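Local coordinates for putative amidohydrolase (PDB 3FEQ), which probably acts as a zinc-dependent prolidase of the amidohydrolase superfamily, hydrolysing dipeptides that end in proline, at residues C[227-232]-C[248-253]; C[61-66]-C[318-323]; C[134-139]-C[189-194]. All blocks are in the same frame, centred on the assembly; numbering follows the deposited sequence.

Contact 1: C[227-232]-C[248-253]. With ZN (zinc ion), chain V.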
loop_
_atom_site.group_PDB
_atom_site.type_symbol
_atom_site.label_atom_id
_atom_site.label_comp_id
_atom_site.label_asym_id
_atom_site.label_seq_id
_atom_site.Cartn_x
_atom_site.Cartn_y
_atom_site.Cartn_z
ATOM N N TYR C 227 20.591 -20.881 -19.808
ATOM C CA TYR C 227 21.445 -21.264 -18.700
ATOM C C TYR C 227 21.707 -20.067 -17.761
ATOM O O TYR C 227 21.391 -18.925 -18.074
ATOM C CB TYR C 227 22.788 -21.765 -19.251
ATOM C CG TYR C 227 23.525 -20.701 -20.040
ATOM C CD1 TYR C 227 24.475 -19.895 -19.439
ATOM C CD2 TYR C 227 23.211 -20.451 -21.363
ATOM C CE1 TYR C 227 25.126 -18.888 -20.146
ATOM C CE2 TYR C 227 23.858 -19.444 -22.069
ATOM C CZ TYR C 227 24.806 -18.660 -21.446
ATOM O OH TYR C 227 25.437 -17.655 -22.147
ATOM N N VAL C 228 22.348 -20.345 -16.637
ATOM C CA VAL C 228 22.756 -19.334 -15.682
ATOM C C VAL C 228 24.272 -19.158 -15.740
ATOM O O VAL C 228 25.019 -20.135 -15.703
ATOM C CB VAL C 228 22.402 -19.790 -14.258
ATOM C CG1 VAL C 228 23.138 -18.968 -13.222
ATOM C CG2 VAL C 228 20.936 -19.723 -14.044
ATOM N N MET C 229 24.723 -17.914 -15.846
ATOM C CA MET C 229 26.125 -17.577 -15.611
ATOM C C MET C 229 26.250 -17.027 -14.200
ATOM O O MET C 229 25.315 -16.420 -13.691
ATOM C CB MET C 229 26.639 -16.561 -16.642
ATOM C CG MET C 229 25.787 -15.303 -16.832
ATOM S SD MET C 229 26.322 -14.349 -18.265
ATOM C CE MET C 229 27.805 -13.674 -17.561
ATOM N N ALA C 230 27.396 -17.232 -13.563
ATOM C CA ALA C 230 27.494 -17.012 -12.127
ATOM C C ALA C 230 28.847 -16.479 -11.698
ATOM O O ALA C 230 29.890 -17.031 -12.031
ATOM C CB ALA C 230 27.164 -18.289 -11.375
ATOM N N HIS C 231 28.821 -15.397 -10.941
ATOM C CA HIS C 231 30.033 -14.717 -10.540
ATOM C C HIS C 231 30.518 -15.376 -9.254
ATOM O O HIS C 231 29.765 -15.487 -8.286
ATOM C CB HIS C 231 29.731 -13.227 -10.347
ATOM C CG HIS C 231 30.721 -12.505 -9.491
ATOM N ND1 HIS C 231 31.598 -11.571 -9.999
ATOM C CD2 HIS C 231 30.919 -12.517 -8.152
ATOM C CE1 HIS C 231 32.325 -11.071 -9.017
ATOM N NE2 HIS C 231 31.934 -11.630 -7.886
ATOM N N ALA C 232 31.756 -15.855 -9.263
ATOM C CA ALA C 232 32.299 -16.600 -8.120
ATOM C C ALA C 232 33.808 -16.576 -8.154
ATOM O O ALA C 232 34.398 -16.712 -9.220
ATOM C CB ALA C 232 31.787 -18.055 -8.103
ATOM N N THR C 248 28.089 -21.545 -16.679
ATOM C CA THR C 248 29.349 -20.836 -16.805
ATOM C C THR C 248 29.672 -20.083 -15.532
ATOM O O THR C 248 28.785 -19.625 -14.820
ATOM C CB THR C 248 29.384 -19.875 -18.017
ATOM O OG1 THR C 248 28.908 -18.583 -17.628
ATOM C CG2 THR C 248 28.536 -20.399 -19.157
ATOM N N ILE C 249 30.960 -19.994 -15.232
ATOM C CA ILE C 249 31.433 -19.357 -14.016
ATOM C C ILE C 249 32.260 -18.177 -14.445
ATOM O O ILE C 249 33.069 -18.298 -15.357
ATOM C CB ILE C 249 32.333 -20.308 -13.231
ATOM C CG1 ILE C 249 31.508 -21.455 -12.647
ATOM C CG2 ILE C 249 33.093 -19.562 -12.152
ATOM C CD1 ILE C 249 30.583 -21.050 -11.506
ATOM N N GLU C 250 32.003 -17.021 -13.843
ATOM C CA GLU C 250 32.680 -15.782 -14.220
ATOM C C GLU C 250 33.846 -15.512 -13.284
ATOM O O GLU C 250 33.750 -15.747 -12.080
ATOM C CB GLU C 250 31.703 -14.600 -14.220
ATOM C CG GLU C 250 30.419 -14.835 -15.015
ATOM C CD GLU C 250 30.675 -15.214 -16.473
ATOM O OE1 GLU C 250 31.086 -14.331 -17.258
ATOM O OE2 GLU C 250 30.428 -16.385 -16.848
ATOM N N HIS C 251 34.943 -15.011 -13.843
ATOM C CA HIS C 251 36.180 -14.750 -13.094
ATOM C C HIS C 251 36.846 -16.034 -12.630
ATOM O O HIS C 251 37.674 -16.611 -13.341
ATOM C CB HIS C 251 35.924 -13.837 -11.899
ATOM C CG HIS C 251 34.967 -12.727 -12.184
ATOM N ND1 HIS C 251 35.304 -11.645 -12.962
ATOM C CD2 HIS C 251 33.679 -12.547 -11.818
ATOM C CE1 HIS C 251 34.269 -10.827 -13.040
ATOM N NE2 HIS C 251 33.269 -11.352 -12.355
ATOM N N GLY C 252 36.477 -16.488 -11.441
ATOM C CA GLY C 252 36.913 -17.797 -10.958
ATOM C C GLY C 252 38.373 -17.809 -10.560
ATOM O O GLY C 252 39.019 -18.855 -10.590
ATOM N N ASN C 253 38.875 -16.647 -10.143
ATOM C CA ASN C 253 40.301 -16.426 -9.929
ATOM C C ASN C 253 40.901 -17.291 -8.837
ATOM O O ASN C 253 42.113 -17.494 -8.811
ATOM C CB ASN C 253 40.565 -14.965 -9.588
ATOM C CG ASN C 253 40.209 -14.032 -10.716
ATOM O OD1 ASN C 253 39.179 -14.193 -11.375
ATOM N ND2 ASN C 253 41.053 -13.031 -10.939
HETATM ZN ZN ZN V . 31.236 -10.250 -11.834
#
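The terminal methyl of Met229 sits over the face of the Glu250 carboxylate, Met229 CE standing 3.4 Å from Glu250 CD. A bend at the last torsion of the methionine (chi3 -74°) carries CE over that face. Both oxygens also have polar partners. Thr248 OG1 donates to Glu250 OE2 at 2.8 Å, nearly along the C-O bond, and Arg106 forms a salt bridge with the same oxygen. Glu250 OE1 accepts from His65 ND1, so the glutamate is a second-shell residue that fixes the rotation of a zinc ligand.

One zinc ion links the two segments. His231 ND1 binds it at 2.3 Å and His251 NE2 at 2.4 Å; the rings, steeply inclined at 76°, bring different nitrogens to the metal. The remaining nitrogen of each is held from behind: His231 NE2 meets Gly195 O, and His251 ND1 meets Thr273 OG1.

Beneath these groups the backbones run parallel. The bond from Glu250 N to Ala230 O is short and straight (2.8 Å, 169°), whereas that from Ala230 N to Thr248 O is weak. Past the corner at Glu250 the pairing continues with weak bonds, from Ala232 N to Glu250 O and from Gly252 N to Ala232 O, and the turn swings His251 toward its partner histidine. Two neighbouring parallel strands joined through helix 235-243 form a beta-alpha-beta crossover, and histidines on such strands sharing one zinc are typical of the metal centre of amidohydrolase TIM barrels.

Contact 2: C[61-66]-C[318-323]. With ZN (zinc ion), chain U.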
loop_
_atom_site.group_PDB
_atom_site.type_symbol
_atom_site.label_atom_id
_atom_site.label_comp_id
_atom_site.label_asym_id
_atom_site.label_seq_id
_atom_site.Cartn_x
_atom_site.Cartn_y
_atom_site.Cartn_z
ATOM N N PHE C 61 35.243 -11.609 -33.222
ATOM C CA PHE C 61 35.457 -12.014 -31.850
ATOM C C PHE C 61 34.186 -11.904 -31.022
ATOM O O PHE C 61 33.354 -11.027 -31.250
ATOM C CB PHE C 61 36.540 -11.180 -31.196
ATOM C CG PHE C 61 37.778 -11.030 -32.014
ATOM C CD1 PHE C 61 38.327 -12.109 -32.688
ATOM C CD2 PHE C 61 38.447 -9.816 -32.039
ATOM C CE1 PHE C 61 39.492 -11.961 -33.419
ATOM C CE2 PHE C 61 39.608 -9.664 -32.758
ATOM C CZ PHE C 61 40.131 -10.739 -33.458
ATOM N N ILE C 62 34.068 -12.793 -30.041
ATOM C CA ILE C 62 32.980 -12.789 -29.088
ATOM C C ILE C 62 33.534 -12.607 -27.688
ATOM O O ILE C 62 34.402 -13.361 -27.260
ATOM C CB ILE C 62 32.250 -14.117 -29.109
ATOM C CG1 ILE C 62 31.938 -14.528 -30.548
ATOM C CG2 ILE C 62 31.011 -14.058 -28.209
ATOM C CD1 ILE C 62 31.348 -15.907 -30.673
ATOM N N ASP C 63 33.018 -11.616 -26.972
ATOM C CA ASP C 63 33.426 -11.363 -25.592
ATOM C C ASP C 63 32.342 -11.807 -24.621
ATOM O O ASP C 63 31.205 -11.326 -24.684
ATOM C CB ASP C 63 33.704 -9.881 -25.391
ATOM C CG ASP C 63 34.425 -9.599 -24.105
ATOM O OD1 ASP C 63 34.180 -10.311 -23.100
ATOM O OD2 ASP C 63 35.246 -8.655 -24.109
ATOM N N CYS C 64 32.705 -12.693 -23.700
ATOM C CA CYS C 64 31.709 -13.406 -22.929
ATOM C C CYS C 64 31.402 -12.754 -21.601
ATOM O O CYS C 64 30.600 -13.286 -20.833
ATOM C CB CYS C 64 32.163 -14.838 -22.663
ATOM S SG CYS C 64 32.321 -15.824 -24.124
ATOM N N HIS C 65 32.077 -11.644 -21.307
ATOM C CA HIS C 65 31.758 -10.854 -20.120
ATOM C C HIS C 65 32.054 -9.365 -20.335
ATOM O O HIS C 65 33.177 -8.917 -20.155
ATOM C CB HIS C 65 32.524 -11.402 -18.907
ATOM C CG HIS C 65 31.948 -11.008 -17.582
ATOM N ND1 HIS C 65 31.342 -11.909 -16.733
ATOM C CD2 HIS C 65 31.912 -9.812 -16.947
ATOM C CE1 HIS C 65 30.950 -11.281 -15.635
ATOM N NE2 HIS C 65 31.279 -10.004 -15.742
ATOM N N VAL C 66 31.039 -8.602 -20.729
ATOM C CA VAL C 66 31.131 -7.134 -20.730
ATOM C C VAL C 66 30.007 -6.489 -19.921
ATOM O O VAL C 66 28.979 -7.115 -19.672
ATOM C CB VAL C 66 31.064 -6.558 -22.151
ATOM C CG1 VAL C 66 32.257 -6.992 -22.962
ATOM C CG2 VAL C 66 29.794 -6.972 -22.816
ATOM N N MET C 318 37.545 -22.609 -21.481
ATOM C CA MET C 318 37.719 -21.203 -21.113
ATOM C C MET C 318 37.266 -20.247 -22.208
ATOM O O MET C 318 37.748 -20.315 -23.332
ATOM C CB MET C 318 39.180 -20.918 -20.801
ATOM C CG MET C 318 39.602 -21.397 -19.462
ATOM S SD MET C 318 41.357 -21.153 -19.249
ATOM C CE MET C 318 41.968 -22.767 -19.755
ATOM N N GLY C 319 36.376 -19.327 -21.865
ATOM C CA GLY C 319 35.938 -18.296 -22.805
ATOM C C GLY C 319 36.622 -16.977 -22.541
ATOM O O GLY C 319 37.117 -16.728 -21.455
ATOM N N PHE C 320 36.650 -16.127 -23.548
ATOM C CA PHE C 320 37.191 -14.782 -23.414
ATOM C C PHE C 320 36.245 -13.919 -22.584
ATOM O O PHE C 320 35.043 -13.917 -22.813
ATOM C CB PHE C 320 37.334 -14.195 -24.816
ATOM C CG PHE C 320 38.114 -12.925 -24.876
ATOM C CD1 PHE C 320 39.466 -12.949 -25.162
ATOM C CD2 PHE C 320 37.479 -11.692 -24.742
ATOM C CE1 PHE C 320 40.178 -11.767 -25.268
ATOM C CE2 PHE C 320 38.182 -10.517 -24.845
ATOM C CZ PHE C 320 39.532 -10.551 -25.106
ATOM N N GLY C 321 36.790 -13.174 -21.631
ATOM C CA GLY C 321 36.041 -12.077 -21.006
ATOM C C GLY C 321 36.929 -10.923 -20.591
ATOM O O GLY C 321 38.100 -11.113 -20.296
ATOM N N SER C 322 36.371 -9.721 -20.532
ATOM C CA SER C 322 37.159 -8.568 -20.115
ATOM C C SER C 322 36.671 -7.878 -18.838
ATOM O O SER C 322 37.466 -7.648 -17.918
ATOM C CB SER C 322 37.283 -7.577 -21.256
ATOM O OG SER C 322 36.140 -7.645 -22.077
ATOM N N ASP C 323 35.380 -7.540 -18.797
ATOM C CA ASP C 323 34.728 -6.978 -17.610
ATOM C C ASP C 323 35.308 -5.618 -17.248
ATOM O O ASP C 323 35.457 -5.293 -16.080
ATOM C CB ASP C 323 34.842 -7.944 -16.420
ATOM C CG ASP C 323 33.848 -7.644 -15.297
ATOM O OD1 ASP C 323 32.663 -7.363 -15.577
ATOM O OD2 ASP C 323 34.249 -7.749 -14.119
HETATM ZN ZN ZN U . 30.683 -8.326 -13.929
#
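Two zinc ligands, His65 and Asp323, stand side by side and point the same way, yet their flat groups are almost perpendicular, with ring and carboxylate planes 89° apart. Both side chains run anti to their backbone nitrogens (chi1 -160° and -162°), which sends them alongside one another to the same metal. His65 NE2 lies 2.5 Å from the zinc, which sits in the ring plane; Asp323 OD1 approaches at a long 2.8 Å. With Glu250 at ND1, the imidazole is held at both nitrogens.

Behind the metal the backbones lock together. His65 O accepts two successive amides of the facing loop, a weak bond from Ser322 N and a better one from Asp323 N at 2.9 Å, and thereby ties the main chain of one ligand to that of the other. Further back, Cys64 N donates to Phe320 O at 2.8 Å.

Asp63 organises the corner between these bonds. Its OD1 accepts from His65 N at 3.1 Å, closing an Asx turn, while OD2 hydrogen-bonds Ser322 OG at a modelled distance too short to be taken literally, and also Gln332. Asp63 OD2 additionally meets the edge of the Phe320 ring, 3.6 Å from Phe320 CE2. A histidine pair, His65 and His67, leaving the first barrel strand and an aspartate from the last strand position, brought to one metal across the barrel's closure, is the classical arrangement of an amidohydrolase active site.

Contact 3: C[134-139]-C[189-194]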
loop_
_atom_site.group_PDB
_atom_site.type_symbol
_atom_site.label_atom_id
_atom_site.label_comp_id
_atom_site.label_asym_id
_atom_site.label_seq_id
_atom_site.Cartn_x
_atom_site.Cartn_y
_atom_site.Cartn_z
ATOM N N LYS C 134 19.331 -7.783 -15.987
ATOM C CA LYS C 134 20.012 -7.346 -14.784
ATOM C C LYS C 134 20.500 -8.519 -13.968
ATOM O O LYS C 134 19.806 -9.515 -13.808
ATOM C CB LYS C 134 19.105 -6.482 -13.929
ATOM C CG LYS C 134 18.292 -5.519 -14.705
ATOM C CD LYS C 134 17.988 -4.290 -13.871
ATOM C CE LYS C 134 18.883 -3.120 -14.247
ATOM N NZ LYS C 134 18.742 -2.713 -15.671
ATOM N N ALA C 135 21.708 -8.389 -13.447
ATOM C CA ALA C 135 22.276 -9.419 -12.603
ATOM C C ALA C 135 21.403 -9.574 -11.374
ATOM O O ALA C 135 20.938 -8.590 -10.801
ATOM C CB ALA C 135 23.685 -9.043 -12.208
ATOM N N LEU C 136 21.137 -10.814 -10.995
ATOM C CA LEU C 136 20.475 -11.060 -9.730
ATOM C C LEU C 136 21.469 -11.019 -8.574
ATOM O O LEU C 136 22.582 -11.506 -8.696
ATOM C CB LEU C 136 19.753 -12.388 -9.780
ATOM C CG LEU C 136 18.720 -12.485 -10.897
ATOM C CD1 LEU C 136 17.904 -13.749 -10.682
ATOM C CD2 LEU C 136 17.825 -11.256 -10.932
ATOM N N SER C 137 21.091 -10.379 -7.475
ATOM C CA SER C 137 21.943 -10.320 -6.302
ATOM C C SER C 137 21.080 -10.373 -5.062
ATOM O O SER C 137 19.951 -9.899 -5.080
ATOM C CB SER C 137 22.801 -9.061 -6.292
ATOM O OG SER C 137 23.504 -8.948 -5.065
ATOM N N GLN C 138 21.581 -11.032 -4.017
ATOM C CA GLN C 138 20.928 -11.008 -2.711
ATOM C C GLN C 138 21.198 -9.662 -2.059
ATOM O O GLN C 138 21.986 -8.862 -2.560
ATOM C CB GLN C 138 21.433 -12.139 -1.810
ATOM C CG GLN C 138 22.937 -12.200 -1.682
ATOM C CD GLN C 138 23.369 -12.654 -0.315
ATOM O OE1 GLN C 138 23.533 -13.847 -0.066
ATOM N NE2 GLN C 138 23.558 -11.702 0.588
ATOM N N THR C 139 20.523 -9.411 -0.951
ATOM C CA THR C 139 20.744 -8.203 -0.189
ATOM C C THR C 139 22.174 -8.181 0.332
ATOM O O THR C 139 22.689 -9.192 0.810
ATOM C CB THR C 139 19.721 -8.089 0.972
ATOM O OG1 THR C 139 18.394 -8.029 0.435
ATOM C CG2 THR C 139 19.965 -6.835 1.785
ATOM N N ILE C 189 20.802 -15.842 -17.834
ATOM C CA ILE C 189 20.603 -15.232 -16.531
ATOM C C ILE C 189 21.915 -15.124 -15.800
ATOM O O ILE C 189 22.646 -16.102 -15.747
ATOM C CB ILE C 189 19.639 -16.049 -15.681
ATOM C CG1 ILE C 189 18.254 -16.138 -16.352
ATOM C CG2 ILE C 189 19.554 -15.457 -14.288
ATOM C CD1 ILE C 189 17.555 -14.780 -16.525
ATOM N N LYS C 190 22.222 -13.929 -15.279
ATOM C CA LYS C 190 23.438 -13.675 -14.501
ATOM C C LYS C 190 23.070 -13.532 -13.038
ATOM O O LYS C 190 22.085 -12.874 -12.709
ATOM C CB LYS C 190 24.142 -12.397 -14.990
ATOM C CG LYS C 190 25.126 -11.728 -13.976
ATOM C CD LYS C 190 26.614 -11.911 -14.339
ATOM C CE LYS C 190 27.554 -11.579 -13.165
ATOM N NZ LYS C 190 28.495 -10.433 -13.430
ATOM N N ILE C 191 23.840 -14.177 -12.163
ATOM C CA ILE C 191 23.681 -14.043 -10.714
ATOM C C ILE C 191 25.049 -13.816 -10.060
ATOM O O ILE C 191 26.091 -14.160 -10.624
ATOM C CB ILE C 191 23.000 -15.296 -10.082
ATOM C CG1 ILE C 191 23.974 -16.477 -9.978
ATOM C CG2 ILE C 191 21.773 -15.722 -10.881
ATOM C CD1 ILE C 191 23.424 -17.640 -9.156
ATOM N N MET C 192 25.037 -13.223 -8.876
ATOM C CA MET C 192 26.225 -13.152 -8.054
ATOM C C MET C 192 26.183 -14.266 -6.994
ATOM O O MET C 192 25.310 -14.269 -6.132
ATOM C CB MET C 192 26.313 -11.776 -7.399
ATOM C CG MET C 192 25.870 -10.624 -8.296
ATOM S SD MET C 192 27.005 -10.310 -9.648
ATOM C CE MET C 192 26.744 -8.541 -9.904
ATOM N N ALA C 193 27.114 -15.217 -7.076
ATOM C CA ALA C 193 27.180 -16.350 -6.135
ATOM C C ALA C 193 28.337 -16.255 -5.154
ATOM O O ALA C 193 28.683 -17.239 -4.502
ATOM C CB ALA C 193 27.258 -17.664 -6.876
ATOM N N SER C 194 28.894 -15.057 -5.025
ATOM C CA SER C 194 30.089 -14.826 -4.233
ATOM C C SER C 194 30.261 -13.317 -3.975
ATOM O O SER C 194 29.702 -12.478 -4.699
ATOM C CB SER C 194 31.301 -15.394 -4.990
ATOM O OG SER C 194 32.530 -15.164 -4.333
HETATM O O HOH W 1 20.026 -11.714 -15.231
HETATM O O HOH W 2 23.788 -12.566 -4.839
#
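Met192 reaches across to the facing strand and can be traced atom by atom. Its CB sits 4.0 Å from Leu136 O; with CG anti to the carbonyl carbon (chi1 -38°), the next carbon closes to 3.4 Å between Met192 CG and Leu136 O, while also brushing the CB of Ser137. The chain then bends at chi2 (-70°), SD serves as the link, and a nearly extended last torsion brings Met192 CE within 3.9 Å of Ala135 CB. Ala135 CB has a second neighbour, Lys190 CG at 3.5 Å. Beyond this point the lysine leads away from segment 134-139, and its amine ends close to both zinc ions. On the other side of the strands, Leu136 packs its CB on the CG2 of Ile191 and its CD1 on the CG2 of Ile189, with helix 171-184 laid over Leu136 and Ile189.

Two backbone bonds connect the strands directly: Leu136 N to Lys190 O at 2.8 Å and Met192 N to Leu136 O at 3.0 Å. The strands then part, and a water stands in for the next rung at each end. One hydrogen-bonds both Lys134 O and Lys190 N; the other accepts from Gln138 N and donates to Met192 O at 2.6 Å.

Chemically, the contact is a short parallel junction in the barrel wall, with few direct bonds, water spacers and an apolar lining. It implies that the Lys190 amine is directed toward the metals rather than toward segment 134-139. Its place is consistent with that of the carboxylated lysine bridging two metals in many binuclear relatives, although the residue is modelled here as plain lysine.

Overall arrangement
All three contacts are buried and none belongs to the surface, although contact 3 lies farther from the chain centre, and its Gln138 and Thr139 touch a second subunit. Contacts 1 and 3 share a sheet: strands 189-192 and 228-234 are neighbours, hydrogen-bonded, for example, from Met229 N to Ile189 O. Contact 2 spans the others, its segments 252 residues apart. Each contact delivers something different to the zinc pair: two histidines from contact 1, a histidine and an aspartate from contact 2, and the nearby Lys190 amine from contact 3. Polar chemistry dominates contacts 1 and 2, whereas contact 3 depends more on apolar packing and water.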